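Local coordinates for protein leucyl-trna synthetase (PDB 5FOC) that probably charges tRNA(Leu) with leucine using ATP and hydrolyses mischarged tRNA in its editing domain, the part present in this chain, at residues M243-M248 / S318-V323; T139-N144 / T252-C257. The protein carries 2 engineered substitutions. One frame throughout, in Å; residues are numbered along the deposited sequence.

Contact 2 lies near the centre of the editing domain and is almost wholly buried, whereas contact 1 sits farther out and is only partly buried. The two meet: Met243 N probably bonds Ile141 O, and Asn142 ND2 Ile246 O; the centres of the two contacts are about 11 Å apart. Both also pack on helix 263-274, with Met243 and Tyr320 touching Cys268 in contact 1 and Phe140 touching it in contact 2. In contact 2 two strands pair by backbone bonds and pack apolar side chains on both faces; in contact 1 two turns meet through hydroxyls, a water, lysine methylenes and a methionine around one tyrosine.

Contact 1. Residues M243-M248 / S318-V323; sequences MTTIKM and SSYKDV
Two type I beta turns meet here, Met243 to Ile246 after strand 238-242 and Ser319 to Asp322 ahead of helix 325-339, and the Tyr320 ring fills the joint between Met243, Thr244 and Thr245. At the far end of the ring, Tyr320 OH and Thr244 OG1 share a short hydrogen bond of 2.6 Å, with either hydroxyl able to donate; the two side chains cross at about a right angle. Thr244 N comes within 2.9 Å of the same Tyr320 OH. Thr245 sits at the ring edge, its OG1 3.6 Å from Tyr320 CD2, while Met243 CG approaches Tyr320 CE2 obliquely at 4.0 Å. One face of the ring carries the aliphatic part of its own neighbour, Lys321, whose CG lies above the ring centre and also touches Thr245 CG2 at 3.7 Å. A water completes the joint, 2.8 Å from Thr245 OG1 and donating to Tyr320 O over 2.9 Å. Tyr320 also packs against Ala267 and Cys268 of helix 263-274, whose Asp271 accepts from Tyr320 N. The tyrosine is thus fixed at both ends, by its backbone N and its phenol oxygen: the phenol oxygen of this buried residue is held by the Thr244 hydroxyl, with the backbone N of the same threonine close by.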
loop_
_atom_site.group_PDB
_atom_site.type_symbol
_atom_site.label_atom_id
_atom_site.label_comp_id
_atom_site.label_asym_id
_atom_site.label_seq_id
_atom_site.Cartn_x
_atom_site.Cartn_y
_atom_site.Cartn_z
ATOM N N MET A 243 -4.026 8.962 5.092
ATOM C CA MET A 243 -4.346 9.881 3.996
ATOM C C MET A 243 -5.832 9.704 3.729
ATOM O O MET A 243 -6.249 8.687 3.181
ATOM C CB MET A 243 -3.489 9.575 2.794
ATOM C CG MET A 243 -3.799 10.426 1.544
ATOM S SD MET A 243 -2.832 9.951 0.084
ATOM C CE MET A 243 -1.643 11.264 -0.067
ATOM N N THR A 244 -6.632 10.676 4.194
ATOM C CA THR A 244 -8.106 10.583 4.107
ATOM C C THR A 244 -8.650 10.776 2.718
ATOM O O THR A 244 -9.828 10.516 2.516
ATOM C CB THR A 244 -8.807 11.586 5.038
ATOM O OG1 THR A 244 -8.443 12.942 4.691
ATOM C CG2 THR A 244 -8.434 11.268 6.463
ATOM N N THR A 245 -7.815 11.228 1.784
ATOM C CA THR A 245 -8.266 11.523 0.387
ATOM C C THR A 245 -8.171 10.284 -0.488
ATOM O O THR A 245 -8.616 10.309 -1.624
ATOM C CB THR A 245 -7.381 12.598 -0.248
ATOM O OG1 THR A 245 -5.992 12.237 -0.021
ATOM C CG2 THR A 245 -7.657 13.923 0.368
ATOM N N ILE A 246 -7.581 9.198 0.001
ATOM C CA ILE A 246 -7.574 7.925 -0.739
ATOM C C ILE A 246 -9.027 7.501 -1.053
ATOM O O ILE A 246 -9.853 7.387 -0.160
ATOM C CB ILE A 246 -6.840 6.812 0.038
ATOM C CG1 ILE A 246 -5.367 7.133 -0.027
ATOM C CG2 ILE A 246 -7.150 5.437 -0.532
ATOM C CD1 ILE A 246 -4.569 6.276 0.941
ATOM N N LYS A 247 -9.319 7.307 -2.343
ATOM C CA LYS A 247 -10.652 6.913 -2.765
ATOM C C LYS A 247 -10.815 5.401 -2.764
ATOM O O LYS A 247 -10.047 4.684 -3.418
ATOM C CB LYS A 247 -10.920 7.438 -4.197
ATOM C CG LYS A 247 -10.975 8.958 -4.317
ATOM C CD LYS A 247 -12.123 9.593 -3.517
ATOM C CE LYS A 247 -12.045 11.128 -3.470
ATOM N NZ LYS A 247 -10.878 11.575 -2.612
ATOM N N MET A 248 -11.821 4.915 -2.039
ATOM C CA MET A 248 -12.010 3.492 -1.881
ATOM C C MET A 248 -12.519 2.757 -3.114
ATOM O O MET A 248 -12.482 1.547 -3.154
ATOM C CB MET A 248 -12.905 3.236 -0.688
ATOM C CG MET A 248 -12.290 3.704 0.637
ATOM S SD MET A 248 -10.537 3.325 0.989
ATOM C CE MET A 248 -10.571 1.557 1.272
ATOM N N SER A 318 -2.596 24.410 -0.404
ATOM C CA SER A 318 -2.870 24.793 0.982
ATOM C C SER A 318 -2.886 23.649 1.968
ATOM O O SER A 318 -2.646 23.882 3.138
ATOM C CB SER A 318 -4.174 25.574 1.057
ATOM O OG SER A 318 -3.992 26.752 0.301
ATOM N N SER A 319 -3.175 22.443 1.483
ATOM C CA SER A 319 -3.288 21.239 2.274
ATOM C C SER A 319 -3.406 20.048 1.311
ATOM O O SER A 319 -3.573 20.222 0.080
ATOM C CB SER A 319 -4.521 21.260 3.174
ATOM O OG SER A 319 -5.695 21.020 2.377
ATOM N N TYR A 320 -3.362 18.833 1.867
ATOM C CA TYR A 320 -3.465 17.634 1.036
ATOM C C TYR A 320 -4.899 17.410 0.588
ATOM O O TYR A 320 -5.144 16.544 -0.228
ATOM C CB TYR A 320 -2.849 16.390 1.690
ATOM C CG TYR A 320 -3.707 15.622 2.673
ATOM C CD1 TYR A 320 -3.671 15.884 4.056
ATOM C CD2 TYR A 320 -4.446 14.533 2.250
ATOM C CE1 TYR A 320 -4.453 15.154 4.939
ATOM C CE2 TYR A 320 -5.218 13.801 3.106
ATOM C CZ TYR A 320 -5.203 14.093 4.470
ATOM O OH TYR A 320 -5.991 13.325 5.305
ATOM N N LYS A 321 -5.826 18.171 1.156
ATOM C CA LYS A 321 -7.230 18.152 0.738
ATOM C C LYS A 321 -7.648 19.347 -0.118
ATOM O O LYS A 321 -8.839 19.492 -0.436
ATOM C CB LYS A 321 -8.107 18.072 1.990
ATOM C CG LYS A 321 -7.887 16.782 2.779
ATOM C CD LYS A 321 -8.378 16.866 4.219
ATOM C CE LYS A 321 -7.384 17.616 5.076
ATOM N NZ LYS A 321 -7.826 17.603 6.489
ATOM N N ASP A 322 -6.688 20.151 -0.560
ATOM C CA ASP A 322 -6.916 21.253 -1.524
ATOM C C ASP A 322 -7.580 20.707 -2.801
ATOM O O ASP A 322 -7.087 19.765 -3.412
ATOM C CB ASP A 322 -5.558 21.910 -1.827
ATOM C CG ASP A 322 -5.666 23.266 -2.495
ATOM O OD1 ASP A 322 -6.501 23.421 -3.428
ATOM O OD2 ASP A 322 -4.889 24.183 -2.113
ATOM N N VAL A 323 -8.700 21.312 -3.211
ATOM C CA VAL A 323 -9.411 20.899 -4.434
ATOM C C VAL A 323 -8.582 20.995 -5.706
ATOM O O VAL A 323 -8.895 20.323 -6.702
ATOM C CB VAL A 323 -10.725 21.701 -4.646
ATOM C CG1 VAL A 323 -11.695 21.450 -3.511
ATOM C CG2 VAL A 323 -10.472 23.192 -4.897
HETATM O O HOH W 1 -4.378 14.023 -1.427
#

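Contact 2. Residues T139-N144 / T252-C257; sequences TFINPN and TGIVPC
Phe140 and Cys257 form the apolar centre, with Cys257 CB over one face of the ring and only 3.3 Å from Phe140 CE2, a tight approach. Cys257 SG is anti to the backbone N (chi1 175°) and lies 4.1 Å from the centroid of the Phe140 ring, 47° off its normal, an oblique sulfur-aromatic contact. Val255 CG2 comes in at the ring edge and touches Phe140 CB at 3.7 Å. On the other face of the sheet Thr139 CG2 meets Ile254 CG2 at 3.8 Å. Between these layers Phe140 and Val255 make an antiparallel hydrogen-bonded pair: Phe140 N gives to Val255 O (2.8 Å, 166° at the hydrogen) and Val255 N returns to Phe140 O at 3.0 Å. Past Ile141 the strands part, and the hydroxyl of Tyr147 bonds both Gly253 O and Asn142 N. There Asn142 OD1 accepts from Asn144 N at 3.1 Å, closing an Asx turn as the chain leaves the strand, while Asn142 ND2 bonds Ile246 O in the loop of contact 1. The pattern is that of a mixed beta sheet in the editing domain, where strand 138-141 runs between strand 238-242, parallel to it, and the antiparallel strand 254-257.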
loop_
_atom_site.group_PDB
_atom_site.type_symbol
_atom_site.label_atom_id
_atom_site.label_comp_id
_atom_site.label_asym_id
_atom_site.label_seq_id
_atom_site.Cartn_x
_atom_site.Cartn_y
_atom_site.Cartn_z
ATOM N N THR A 139 4.013 4.616 3.681
ATOM C CA THR A 139 2.896 3.922 3.044
ATOM C C THR A 139 1.625 4.593 3.520
ATOM O O THR A 139 1.379 4.752 4.685
ATOM C CB THR A 139 2.916 2.418 3.442
ATOM O OG1 THR A 139 4.096 1.809 2.917
ATOM C CG2 THR A 139 1.642 1.712 2.989
ATOM N N PHE A 140 0.770 5.021 2.596
ATOM C CA PHE A 140 -0.465 5.657 2.978
ATOM C C PHE A 140 -1.679 4.724 2.895
ATOM O O PHE A 140 -1.764 3.855 1.988
ATOM C CB PHE A 140 -0.820 6.849 2.083
ATOM C CG PHE A 140 0.069 8.043 2.183
ATOM C CD1 PHE A 140 0.245 8.732 3.395
ATOM C CD2 PHE A 140 0.634 8.587 1.022
ATOM C CE1 PHE A 140 1.012 9.917 3.425
ATOM C CE2 PHE A 140 1.375 9.740 1.054
ATOM C CZ PHE A 140 1.591 10.400 2.269
ATOM N N ILE A 141 -2.567 4.912 3.864
ATOM C CA ILE A 141 -3.815 4.159 3.996
ATOM C C ILE A 141 -4.924 5.098 4.404
ATOM O O ILE A 141 -4.672 6.156 4.971
ATOM C CB ILE A 141 -3.644 2.996 5.004
ATOM C CG1 ILE A 141 -4.683 1.923 4.834
ATOM C CG2 ILE A 141 -3.635 3.496 6.436
ATOM C CD1 ILE A 141 -4.376 0.615 5.554
ATOM N N ASN A 142 -6.170 4.773 4.024
ATOM C CA ASN A 142 -7.262 5.601 4.475
ATOM C C ASN A 142 -7.671 5.185 5.873
ATOM O O ASN A 142 -8.136 4.080 6.032
ATOM C CB ASN A 142 -8.442 5.529 3.497
ATOM C CG ASN A 142 -9.541 6.520 3.822
ATOM O OD1 ASN A 142 -9.848 6.811 4.964
ATOM N ND2 ASN A 142 -10.153 7.055 2.777
ATOM N N PRO A 143 -7.455 6.053 6.890
ATOM C CA PRO A 143 -7.658 5.613 8.290
ATOM C C PRO A 143 -9.133 5.341 8.652
ATOM O O PRO A 143 -9.432 4.589 9.568
ATOM C CB PRO A 143 -7.108 6.806 9.085
ATOM C CG PRO A 143 -7.342 7.992 8.195
ATOM C CD PRO A 143 -7.076 7.476 6.822
ATOM N N ASN A 144 -10.060 5.898 7.870
ATOM C CA ASN A 144 -11.471 5.852 8.171
ATOM C C ASN A 144 -12.228 4.715 7.499
ATOM O O ASN A 144 -13.441 4.603 7.684
ATOM C CB ASN A 144 -12.069 7.222 7.778
ATOM C CG ASN A 144 -11.536 8.336 8.673
ATOM O OD1 ASN A 144 -11.393 8.134 9.861
ATOM N ND2 ASN A 144 -11.230 9.481 8.116
ATOM N N THR A 252 -6.484 -0.685 -4.838
ATOM C CA THR A 252 -6.475 -1.339 -3.529
ATOM C C THR A 252 -6.578 -0.422 -2.295
ATOM O O THR A 252 -6.684 -0.956 -1.170
ATOM C CB THR A 252 -5.106 -2.071 -3.333
ATOM O OG1 THR A 252 -4.056 -1.120 -3.470
ATOM C CG2 THR A 252 -4.908 -3.122 -4.381
ATOM N N GLY A 253 -6.494 0.890 -2.503
ATOM C CA GLY A 253 -6.778 1.866 -1.477
ATOM C C GLY A 253 -5.529 1.935 -0.557
ATOM O O GLY A 253 -5.673 2.487 0.520
ATOM N N ILE A 254 -4.386 1.517 -1.054
ATOM C CA ILE A 254 -3.084 1.650 -0.290
ATOM C C ILE A 254 -2.125 2.236 -1.310
ATOM O O ILE A 254 -1.993 1.692 -2.425
ATOM C CB ILE A 254 -2.590 0.291 0.155
ATOM C CG1 ILE A 254 -3.623 -0.326 1.088
ATOM C CG2 ILE A 254 -1.239 0.490 0.910
ATOM C CD1 ILE A 254 -3.648 -1.832 1.202
ATOM N N VAL A 255 -1.475 3.331 -0.967
ATOM C CA VAL A 255 -0.539 3.907 -1.875
ATOM C C VAL A 255 0.848 4.175 -1.278
ATOM O O VAL A 255 0.944 4.611 -0.145
ATOM C CB VAL A 255 -1.094 5.179 -2.509
ATOM C CG1 VAL A 255 -2.374 4.863 -3.300
ATOM C CG2 VAL A 255 -1.380 6.232 -1.507
ATOM N N PRO A 256 1.875 3.951 -2.072
ATOM C CA PRO A 256 3.230 4.349 -1.668
ATOM C C PRO A 256 3.312 5.839 -1.560
ATOM O O PRO A 256 2.755 6.563 -2.413
ATOM C CB PRO A 256 4.138 3.804 -2.773
ATOM C CG PRO A 256 3.238 3.167 -3.786
ATOM C CD PRO A 256 1.838 3.290 -3.389
ATOM N N CYS A 257 3.951 6.362 -0.510
ATOM C CA CYS A 257 4.238 7.752 -0.355
ATOM C C CYS A 257 5.617 7.957 -0.971
ATOM O O CYS A 257 6.600 7.335 -0.516
ATOM C CB CYS A 257 4.274 8.152 1.137
ATOM S SG CYS A 257 4.776 9.852 1.376
#